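Local structure of phosphotriesterase family protein (Listeria monocytogenes serotype 4b str. H7858, 3PNZ) at residues Y224-A229 with E261-Q266. The protein probably hydrolyses phosphorylated sugar lactones, as a zinc-dependent lactonase of the phosphotriesterase family with an amidohydrolase fold. Residues are numbered along the deposited sequence; the frame is centred on the assembly and turned at random.
Sequences YHKQVA and EGFEDQ
A229, in the last turn of its helix, sets its methyl group on the phenyl ring of F263. CB lies 3.5 Å from the centroid of the F263 ring and 11° off the ring normal, so this is a CH-pi contact over the middle of the face. Alanine suits the place because a single methyl lets the aromatic ring lie close to the helix, and phenylalanine offers that methyl a flat face. The phenylalanine CG stands anti to its carbonyl carbon, beside the backbone N, which carries the ring across to the helix.

K226, one turn earlier, brushes the same ring obliquely with CG, 4.2 Å from CE2 of F263. Its CG is anti to the backbone N, and from there the long chain runs out extended, so that aliphatic carbon passes the ring while the ammonium reaches E261. That glutamate folds back at chi2 (-73°) and crosses the lysine chain at about a right angle; NZ of K226 lies 2.6 Å from OE1 of E261, a salt bridge that meets the carboxylate from above its plane.

At the edge of the ring, Q266 completes the contact. Glutamine's amide serves both ways: NE2 donates to the A229 carbonyl O at 2.8 Å, almost straight (176°) and on a lone pair, and also to A233 O, while OE1 accepts from a water. G262, just past helix 248-260, takes a positive phi in a Schellman motif; a CB there would press on the carbonyl O of E261, so glycine fits.

Both A229 and F263 also touch L258 of helix 248-260. The contact joins helix 222-229 to the loop between helix 248-260 and strand 267-269, on the outside of the TIM barrel, where Q266 pairs through its backbone with M235 of strand 234-237.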
loop_
_atom_site.group_PDB
_atom_site.type_symbol
_atom_site.label_atom_id
_atom_site.label_comp_id
_atom_site.label_asym_id
_atom_site.label_seq_id
_atom_site.Cartn_x
_atom_site.Cartn_y
_atom_site.Cartn_z
ATOM N N TYR A 224 -20.831 1.196 -6.355
ATOM C CA TYR A 224 -19.463 1.487 -6.780
ATOM C C TYR A 224 -18.515 0.342 -6.436
ATOM O O TYR A 224 -17.734 -0.096 -7.280
ATOM C CB TYR A 224 -19.014 2.783 -6.100
ATOM C CG TYR A 224 -17.569 3.204 -6.291
ATOM C CD1 TYR A 224 -17.067 3.515 -7.552
ATOM C CD2 TYR A 224 -16.729 3.366 -5.190
ATOM C CE1 TYR A 224 -15.743 3.951 -7.716
ATOM C CE2 TYR A 224 -15.418 3.801 -5.342
ATOM C CZ TYR A 224 -14.936 4.094 -6.600
ATOM O OH TYR A 224 -13.636 4.547 -6.715
ATOM N N HIS A 225 -18.579 -0.156 -5.206
ATOM C CA HIS A 225 -17.706 -1.268 -4.820
ATOM C C HIS A 225 -17.906 -2.488 -5.727
ATOM O O HIS A 225 -16.936 -3.122 -6.141
ATOM C CB HIS A 225 -17.931 -1.649 -3.362
ATOM C CG HIS A 225 -17.205 -0.768 -2.399
ATOM N ND1 HIS A 225 -17.313 -0.912 -1.035
ATOM C CD2 HIS A 225 -16.353 0.263 -2.604
ATOM C CE1 HIS A 225 -16.550 -0.015 -0.438
ATOM N NE2 HIS A 225 -15.957 0.713 -1.369
ATOM N N LYS A 226 -19.162 -2.791 -6.046
ATOM C CA LYS A 226 -19.464 -3.918 -6.933
ATOM C C LYS A 226 -18.963 -3.677 -8.361
ATOM O O LYS A 226 -18.472 -4.603 -9.020
ATOM C CB LYS A 226 -20.965 -4.222 -6.928
ATOM C CG LYS A 226 -21.366 -5.359 -7.871
ATOM C CD LYS A 226 -22.730 -5.939 -7.486
ATOM C CE LYS A 226 -23.059 -7.161 -8.339
ATOM N NZ LYS A 226 -24.402 -7.715 -8.008
ATOM N N GLN A 227 -19.081 -2.439 -8.847
ATOM C CA GLN A 227 -18.513 -2.090 -10.150
ATOM C C GLN A 227 -17.015 -2.371 -10.176
ATOM O O GLN A 227 -16.487 -2.928 -11.138
ATOM C CB GLN A 227 -18.730 -0.612 -10.473
ATOM C CG GLN A 227 -20.130 -0.205 -10.898
ATOM C CD GLN A 227 -20.197 1.303 -11.113
ATOM O OE1 GLN A 227 -19.983 2.078 -10.179
ATOM N NE2 GLN A 227 -20.474 1.722 -12.343
ATOM N N VAL A 228 -16.322 -1.956 -9.124
ATOM C CA VAL A 228 -14.881 -2.180 -9.050
ATOM C C VAL A 228 -14.584 -3.673 -8.939
ATOM O O VAL A 228 -13.733 -4.203 -9.655
ATOM C CB VAL A 228 -14.250 -1.422 -7.873
ATOM C CG1 VAL A 228 -12.784 -1.789 -7.714
ATOM C CG2 VAL A 228 -14.382 0.076 -8.103
ATOM N N ALA A 229 -15.292 -4.344 -8.044
ATOM C CA ALA A 229 -15.030 -5.763 -7.784
ATOM C C ALA A 229 -15.235 -6.635 -9.023
ATOM O O ALA A 229 -14.535 -7.630 -9.216
ATOM C CB ALA A 229 -15.903 -6.258 -6.646
ATOM N N GLU A 261 -21.822 -10.731 -2.148
ATOM C CA GLU A 261 -21.956 -10.681 -3.597
ATOM C C GLU A 261 -20.937 -11.570 -4.315
ATOM O O GLU A 261 -20.882 -11.586 -5.546
ATOM C CB GLU A 261 -21.867 -9.233 -4.094
ATOM C CG GLU A 261 -23.061 -8.382 -3.664
ATOM C CD GLU A 261 -24.330 -8.737 -4.427
ATOM O OE1 GLU A 261 -24.260 -8.914 -5.660
ATOM O OE2 GLU A 261 -25.403 -8.840 -3.799
ATOM N N GLY A 262 -20.137 -12.299 -3.538
ATOM C CA GLY A 262 -19.227 -13.296 -4.084
ATOM C C GLY A 262 -17.791 -12.844 -4.296
ATOM O O GLY A 262 -17.029 -13.498 -5.009
ATOM N N PHE A 263 -17.412 -11.727 -3.681
ATOM C CA PHE A 263 -16.096 -11.149 -3.920
ATOM C C PHE A 263 -15.123 -11.302 -2.754
ATOM O O PHE A 263 -14.152 -10.554 -2.653
ATOM C CB PHE A 263 -16.246 -9.662 -4.292
ATOM C CG PHE A 263 -17.076 -9.431 -5.520
ATOM C CD1 PHE A 263 -16.591 -9.774 -6.774
ATOM C CD2 PHE A 263 -18.343 -8.869 -5.429
ATOM C CE1 PHE A 263 -17.356 -9.564 -7.922
ATOM C CE2 PHE A 263 -19.107 -8.654 -6.570
ATOM C CZ PHE A 263 -18.616 -9.000 -7.815
ATOM N N GLU A 264 -15.353 -12.279 -1.881
ATOM C CA GLU A 264 -14.515 -12.402 -0.691
ATOM C C GLU A 264 -13.030 -12.591 -1.008
ATOM O O GLU A 264 -12.174 -12.234 -0.202
ATOM C CB GLU A 264 -15.013 -13.525 0.222
ATOM C CG GLU A 264 -14.807 -14.927 -0.338
ATOM C CD GLU A 264 -15.653 -15.948 0.399
ATOM O OE1 GLU A 264 -16.868 -15.701 0.563
ATOM O OE2 GLU A 264 -15.106 -16.988 0.825
ATOM N N ASP A 265 -12.720 -13.152 -2.174
ATOM C CA ASP A 265 -11.336 -13.453 -2.522
ATOM C C ASP A 265 -10.561 -12.209 -2.963
ATOM O O ASP A 265 -9.366 -12.278 -3.264
ATOM C CB ASP A 265 -11.292 -14.489 -3.646
ATOM C CG ASP A 265 -11.787 -15.857 -3.213
ATOM O OD1 ASP A 265 -11.800 -16.142 -1.999
ATOM O OD2 ASP A 265 -12.151 -16.655 -4.106
ATOM N N GLN A 266 -11.244 -11.067 -3.025
ATOM C CA GLN A 266 -10.609 -9.845 -3.514
ATOM C C GLN A 266 -10.360 -8.812 -2.420
ATOM O O GLN A 266 -9.793 -7.748 -2.688
ATOM C CB GLN A 266 -11.437 -9.225 -4.645
ATOM C CG GLN A 266 -11.333 -10.012 -5.945
ATOM C CD GLN A 266 -12.464 -9.711 -6.910
ATOM O OE1 GLN A 266 -13.263 -10.591 -7.234
ATOM N NE2 GLN A 266 -12.537 -8.466 -7.377
HETATM O O HOH W 1 -14.297 -10.892 -9.792
#